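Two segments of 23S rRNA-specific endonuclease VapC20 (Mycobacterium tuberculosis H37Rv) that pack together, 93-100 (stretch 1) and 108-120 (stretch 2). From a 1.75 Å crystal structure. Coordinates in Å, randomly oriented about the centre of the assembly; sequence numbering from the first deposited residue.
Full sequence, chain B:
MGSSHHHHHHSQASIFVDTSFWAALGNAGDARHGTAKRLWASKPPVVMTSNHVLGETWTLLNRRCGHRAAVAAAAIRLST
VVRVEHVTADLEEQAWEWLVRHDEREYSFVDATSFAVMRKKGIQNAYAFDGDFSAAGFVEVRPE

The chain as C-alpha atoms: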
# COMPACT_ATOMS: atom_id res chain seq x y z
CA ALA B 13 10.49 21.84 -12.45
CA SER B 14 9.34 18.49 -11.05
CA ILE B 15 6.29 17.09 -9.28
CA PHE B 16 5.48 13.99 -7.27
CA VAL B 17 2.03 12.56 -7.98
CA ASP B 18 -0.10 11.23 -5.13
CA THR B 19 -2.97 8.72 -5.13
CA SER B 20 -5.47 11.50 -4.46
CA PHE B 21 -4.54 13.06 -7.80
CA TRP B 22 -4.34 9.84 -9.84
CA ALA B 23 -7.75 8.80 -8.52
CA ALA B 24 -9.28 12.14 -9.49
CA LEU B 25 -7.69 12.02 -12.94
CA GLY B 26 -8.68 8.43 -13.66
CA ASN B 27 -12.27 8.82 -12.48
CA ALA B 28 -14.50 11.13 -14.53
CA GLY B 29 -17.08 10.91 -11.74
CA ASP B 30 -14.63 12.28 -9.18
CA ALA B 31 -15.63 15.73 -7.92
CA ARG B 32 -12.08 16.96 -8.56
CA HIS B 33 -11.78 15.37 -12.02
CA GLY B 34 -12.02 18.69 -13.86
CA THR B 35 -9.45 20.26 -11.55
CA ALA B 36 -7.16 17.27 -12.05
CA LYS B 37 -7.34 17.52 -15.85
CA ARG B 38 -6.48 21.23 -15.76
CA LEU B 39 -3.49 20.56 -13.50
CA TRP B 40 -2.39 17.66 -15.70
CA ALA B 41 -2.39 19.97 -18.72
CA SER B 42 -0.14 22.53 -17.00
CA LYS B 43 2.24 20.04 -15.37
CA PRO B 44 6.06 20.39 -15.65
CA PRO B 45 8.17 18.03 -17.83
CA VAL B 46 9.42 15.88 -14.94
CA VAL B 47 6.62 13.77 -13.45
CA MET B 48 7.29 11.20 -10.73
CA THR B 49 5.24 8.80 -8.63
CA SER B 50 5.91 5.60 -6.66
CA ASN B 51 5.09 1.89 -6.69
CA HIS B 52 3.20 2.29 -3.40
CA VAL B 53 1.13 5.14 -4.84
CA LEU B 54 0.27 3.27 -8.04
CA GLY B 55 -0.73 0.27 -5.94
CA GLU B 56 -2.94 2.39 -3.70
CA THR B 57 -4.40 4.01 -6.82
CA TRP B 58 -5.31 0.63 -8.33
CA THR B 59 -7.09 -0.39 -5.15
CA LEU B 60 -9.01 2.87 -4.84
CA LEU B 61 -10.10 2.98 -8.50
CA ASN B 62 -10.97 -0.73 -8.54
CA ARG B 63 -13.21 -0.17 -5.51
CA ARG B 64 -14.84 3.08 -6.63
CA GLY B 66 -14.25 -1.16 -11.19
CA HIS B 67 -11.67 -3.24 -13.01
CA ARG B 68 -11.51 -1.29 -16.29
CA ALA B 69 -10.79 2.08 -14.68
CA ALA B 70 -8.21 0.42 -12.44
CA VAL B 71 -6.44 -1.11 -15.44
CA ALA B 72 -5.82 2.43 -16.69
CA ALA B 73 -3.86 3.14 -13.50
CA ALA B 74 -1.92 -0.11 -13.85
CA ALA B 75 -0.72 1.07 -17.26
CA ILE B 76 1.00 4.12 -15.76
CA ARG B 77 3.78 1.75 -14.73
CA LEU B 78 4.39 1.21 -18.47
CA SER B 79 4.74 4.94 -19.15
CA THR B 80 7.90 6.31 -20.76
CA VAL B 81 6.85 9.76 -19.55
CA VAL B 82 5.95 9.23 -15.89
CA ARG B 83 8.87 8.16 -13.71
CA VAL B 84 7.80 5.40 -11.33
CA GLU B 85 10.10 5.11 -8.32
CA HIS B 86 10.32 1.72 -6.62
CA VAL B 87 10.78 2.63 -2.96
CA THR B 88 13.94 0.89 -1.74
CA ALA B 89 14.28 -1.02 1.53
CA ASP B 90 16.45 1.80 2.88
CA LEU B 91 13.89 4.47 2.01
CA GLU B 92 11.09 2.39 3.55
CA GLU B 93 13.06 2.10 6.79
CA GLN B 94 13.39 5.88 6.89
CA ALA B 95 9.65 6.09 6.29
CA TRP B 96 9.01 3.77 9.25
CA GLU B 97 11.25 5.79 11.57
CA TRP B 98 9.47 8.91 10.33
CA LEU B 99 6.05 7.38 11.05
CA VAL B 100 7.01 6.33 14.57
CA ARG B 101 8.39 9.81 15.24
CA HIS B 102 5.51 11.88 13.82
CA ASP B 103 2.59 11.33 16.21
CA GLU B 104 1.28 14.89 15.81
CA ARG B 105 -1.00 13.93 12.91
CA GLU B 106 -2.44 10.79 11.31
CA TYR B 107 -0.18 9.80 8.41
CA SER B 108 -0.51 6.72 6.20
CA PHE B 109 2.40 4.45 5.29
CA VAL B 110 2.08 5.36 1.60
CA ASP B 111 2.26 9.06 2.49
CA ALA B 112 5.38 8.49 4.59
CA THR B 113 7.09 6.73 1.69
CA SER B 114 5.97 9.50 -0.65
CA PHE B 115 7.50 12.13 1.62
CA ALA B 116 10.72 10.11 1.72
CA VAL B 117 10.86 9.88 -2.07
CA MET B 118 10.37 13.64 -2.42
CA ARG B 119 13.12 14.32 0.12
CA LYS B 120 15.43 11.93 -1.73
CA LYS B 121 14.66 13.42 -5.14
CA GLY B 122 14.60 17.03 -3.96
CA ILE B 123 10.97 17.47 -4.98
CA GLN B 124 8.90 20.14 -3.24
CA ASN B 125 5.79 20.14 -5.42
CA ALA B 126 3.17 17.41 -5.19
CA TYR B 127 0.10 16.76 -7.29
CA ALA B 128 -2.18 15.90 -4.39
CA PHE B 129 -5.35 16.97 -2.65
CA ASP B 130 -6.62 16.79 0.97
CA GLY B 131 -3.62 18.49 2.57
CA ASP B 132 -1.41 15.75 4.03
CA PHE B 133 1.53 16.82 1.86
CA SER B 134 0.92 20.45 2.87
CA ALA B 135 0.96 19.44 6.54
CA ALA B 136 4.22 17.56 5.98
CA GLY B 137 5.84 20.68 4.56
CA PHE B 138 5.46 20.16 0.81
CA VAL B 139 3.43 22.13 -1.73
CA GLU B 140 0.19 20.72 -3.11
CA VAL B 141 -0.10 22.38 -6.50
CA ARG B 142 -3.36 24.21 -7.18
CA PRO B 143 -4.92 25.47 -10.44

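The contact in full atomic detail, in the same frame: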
# COMPACT_ATOMS: atom_id res chain seq x y z
N GLU B 93 12.66 2.09 5.38
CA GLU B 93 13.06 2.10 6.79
C GLU B 93 13.05 3.53 7.33
O GLU B 93 12.67 3.76 8.48
CB GLU B 93 14.44 1.46 6.97
CG GLU B 93 14.94 1.46 8.40
CD GLU B 93 14.07 0.65 9.34
OE1 GLU B 93 13.36 -0.26 8.86
OE2 GLU B 93 14.09 0.93 10.56
N GLN B 94 13.45 4.48 6.49
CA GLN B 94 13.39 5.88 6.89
C GLN B 94 11.94 6.31 7.07
O GLN B 94 11.62 7.07 7.98
CB GLN B 94 14.09 6.78 5.87
CG GLN B 94 14.15 8.24 6.30
CD GLN B 94 14.66 9.15 5.21
OE1 GLN B 94 13.91 9.56 4.32
NE2 GLN B 94 15.95 9.48 5.26
N ALA B 95 11.07 5.81 6.19
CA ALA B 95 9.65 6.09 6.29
C ALA B 95 9.06 5.55 7.59
O ALA B 95 8.22 6.20 8.21
CB ALA B 95 8.91 5.51 5.09
N TRP B 96 9.49 4.36 8.00
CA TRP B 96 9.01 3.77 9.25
C TRP B 96 9.45 4.59 10.46
O TRP B 96 8.66 4.84 11.37
CB TRP B 96 9.49 2.33 9.40
CG TRP B 96 8.71 1.30 8.62
CD1 TRP B 96 9.17 0.51 7.61
CD2 TRP B 96 7.33 0.95 8.80
NE1 TRP B 96 8.17 -0.31 7.14
CE2 TRP B 96 7.03 -0.06 7.86
CE3 TRP B 96 6.32 1.40 9.66
CZ2 TRP B 96 5.76 -0.63 7.76
CZ3 TRP B 96 5.06 0.83 9.56
CH2 TRP B 96 4.79 -0.17 8.61
N GLU B 97 10.72 4.98 10.47
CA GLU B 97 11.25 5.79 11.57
C GLU B 97 10.51 7.12 11.63
O GLU B 97 10.20 7.63 12.70
CB GLU B 97 12.76 6.03 11.40
CG GLU B 97 13.59 4.75 11.41
CD GLU B 97 15.06 5.01 11.11
OE1 GLU B 97 15.43 6.18 10.89
OE2 GLU B 97 15.84 4.03 11.11
N TRP B 98 10.21 7.66 10.45
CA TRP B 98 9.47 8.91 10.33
C TRP B 98 8.07 8.76 10.92
O TRP B 98 7.62 9.60 11.70
CB TRP B 98 9.40 9.32 8.85
CG TRP B 98 8.89 10.72 8.61
CD1 TRP B 98 9.64 11.84 8.45
CD2 TRP B 98 7.52 11.12 8.47
NE1 TRP B 98 8.83 12.93 8.23
CE2 TRP B 98 7.52 12.51 8.24
CE3 TRP B 98 6.30 10.44 8.53
CZ2 TRP B 98 6.34 13.24 8.07
CZ3 TRP B 98 5.13 11.17 8.36
CH2 TRP B 98 5.16 12.55 8.13
N LEU B 99 7.40 7.66 10.56
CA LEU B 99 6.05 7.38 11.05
C LEU B 99 5.99 7.26 12.56
O LEU B 99 5.08 7.78 13.20
CB LEU B 99 5.51 6.09 10.41
CG LEU B 99 4.99 6.19 8.98
CD1 LEU B 99 4.73 4.80 8.41
CD2 LEU B 99 3.73 7.06 8.88
N VAL B 100 6.96 6.55 13.13
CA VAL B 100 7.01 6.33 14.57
C VAL B 100 7.26 7.66 15.28
O VAL B 100 6.74 7.89 16.38
CB VAL B 100 8.12 5.31 14.95
CG1 VAL B 100 8.31 5.23 16.46
CG2 VAL B 100 7.79 3.93 14.38
N SER B 108 -0.51 8.07 6.73
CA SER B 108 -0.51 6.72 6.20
C SER B 108 0.91 6.29 5.84
O SER B 108 1.79 7.13 5.67
CB SER B 108 -1.40 6.61 4.95
OG SER B 108 -0.75 7.18 3.83
N PHE B 109 1.12 4.98 5.74
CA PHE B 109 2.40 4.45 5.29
C PHE B 109 2.77 4.94 3.89
O PHE B 109 3.92 5.31 3.64
CB PHE B 109 2.39 2.93 5.31
CG PHE B 109 3.61 2.31 4.70
CD1 PHE B 109 4.80 2.25 5.41
CD2 PHE B 109 3.58 1.78 3.42
CE1 PHE B 109 5.93 1.68 4.86
CE2 PHE B 109 4.70 1.21 2.86
CZ PHE B 109 5.88 1.16 3.58
N VAL B 110 1.81 4.93 2.97
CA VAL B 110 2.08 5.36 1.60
C VAL B 110 2.52 6.83 1.58
O VAL B 110 3.45 7.20 0.86
CB VAL B 110 0.85 5.16 0.69
CG1 VAL B 110 1.06 5.83 -0.65
CG2 VAL B 110 0.58 3.68 0.50
N ASP B 111 1.86 7.66 2.38
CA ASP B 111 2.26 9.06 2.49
C ASP B 111 3.69 9.19 3.00
O ASP B 111 4.48 9.97 2.46
CB ASP B 111 1.30 9.84 3.39
CG ASP B 111 -0.02 10.15 2.71
OD1 ASP B 111 -0.15 9.91 1.49
OD2 ASP B 111 -0.93 10.66 3.40
N ALA B 112 4.03 8.43 4.03
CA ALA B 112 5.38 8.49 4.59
C ALA B 112 6.43 8.11 3.55
O ALA B 112 7.50 8.72 3.50
CB ALA B 112 5.49 7.58 5.80
N THR B 113 6.14 7.12 2.72
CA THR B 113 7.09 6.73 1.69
C THR B 113 7.14 7.79 0.59
O THR B 113 8.19 8.01 -0.02
CB THR B 113 6.75 5.35 1.07
OG1 THR B 113 5.46 5.38 0.46
CG2 THR B 113 6.79 4.26 2.14
N SER B 114 6.02 8.44 0.34
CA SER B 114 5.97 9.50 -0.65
C SER B 114 6.83 10.67 -0.21
O SER B 114 7.61 11.21 -1.00
CB SER B 114 4.53 9.96 -0.89
OG SER B 114 3.80 8.94 -1.55
N PHE B 115 6.70 11.05 1.06
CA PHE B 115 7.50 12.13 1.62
C PHE B 115 8.99 11.81 1.50
O PHE B 115 9.79 12.68 1.17
CB PHE B 115 7.14 12.38 3.09
CG PHE B 115 5.69 12.69 3.33
CD1 PHE B 115 4.90 13.21 2.31
CD2 PHE B 115 5.12 12.46 4.57
CE1 PHE B 115 3.56 13.50 2.53
CE2 PHE B 115 3.79 12.75 4.80
CZ PHE B 115 3.00 13.26 3.78
N ALA B 116 9.33 10.56 1.77
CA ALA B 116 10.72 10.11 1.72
C ALA B 116 11.28 10.16 0.31
O ALA B 116 12.45 10.49 0.10
CB ALA B 116 10.84 8.70 2.30
N VAL B 117 10.45 9.81 -0.67
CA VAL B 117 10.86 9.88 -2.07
C VAL B 117 11.13 11.33 -2.47
O VAL B 117 12.13 11.63 -3.12
CB VAL B 117 9.80 9.27 -3.02
CG1 VAL B 117 10.15 9.57 -4.47
CG2 VAL B 117 9.69 7.76 -2.80
N MET B 118 10.24 12.23 -2.06
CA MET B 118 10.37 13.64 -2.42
C MET B 118 11.62 14.25 -1.78
O MET B 118 12.31 15.05 -2.41
CB MET B 118 9.12 14.42 -2.01
CG MET B 118 7.86 14.03 -2.79
SD MET B 118 6.38 14.94 -2.29
CE MET B 118 6.76 16.59 -2.88
N ARG B 119 11.91 13.87 -0.54
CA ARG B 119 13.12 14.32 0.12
C ARG B 119 14.36 13.81 -0.61
O ARG B 119 15.32 14.54 -0.82
CB ARG B 119 13.16 13.87 1.59
CG ARG B 119 12.16 14.57 2.50
CD ARG B 119 12.51 14.37 3.97
NE ARG B 119 12.50 12.96 4.37
CZ ARG B 119 11.41 12.30 4.75
NH1 ARG B 119 10.23 12.91 4.79
NH2 ARG B 119 11.50 11.02 5.10
N LYS B 120 14.32 12.54 -1.01
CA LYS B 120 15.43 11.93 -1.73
C LYS B 120 15.66 12.60 -3.08
O LYS B 120 16.80 12.85 -3.47
CB LYS B 120 15.17 10.43 -1.92
CG LYS B 120 16.16 9.75 -2.87
CD LYS B 120 15.77 8.30 -3.15
CE LYS B 120 16.71 7.67 -4.17
NZ LYS B 120 16.39 6.23 -4.41
O HOH W 1 14.49 10.45 1.90

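What lets the two helices come so close? Their axes approach to 8.5 Å, with N-to-C directions 119° apart, and alanines lie at the crossing. Ala95 CA and Ala112 CA are 5.2 Å apart, and Ala95 CB is 4.1 Å from Ala112 CB. Ala112 CB also lies 3.5 Å from Leu99 CG and 4.0 Å from Trp98 CE3, so this single methyl is shared by three residues of the first helix.

How do the tryptophans reach the second helix? Trp98 points toward it from CA, and its t rotamer (chi1 -169°) lays the indole along Ala112 and Phe115. The Phe115 edge meets the Trp98 face, offset, with Phe115 CD2 3.6 Å from Trp98 CH2. Trp96 starts sideways; with chi1 m, its ring end swings back until CE2 is 3.6 Å from CE1 of Phe109, whose own CA-to-CB bond is also sideways and whose chi1 is t. Their planes, at 37°, make an oblique pair.

Which polar groups join the helices where the side chains are exposed? Gln94 extends with chi1 and chi2 both t, while Arg119 bends through m, t, m, carrying its guanidinium to Gln94. Arg119 NH2 donates to Gln94 OE1 at 2.9 Å. A water donates to the same OE1 and to Ala116 O, bridging the helices.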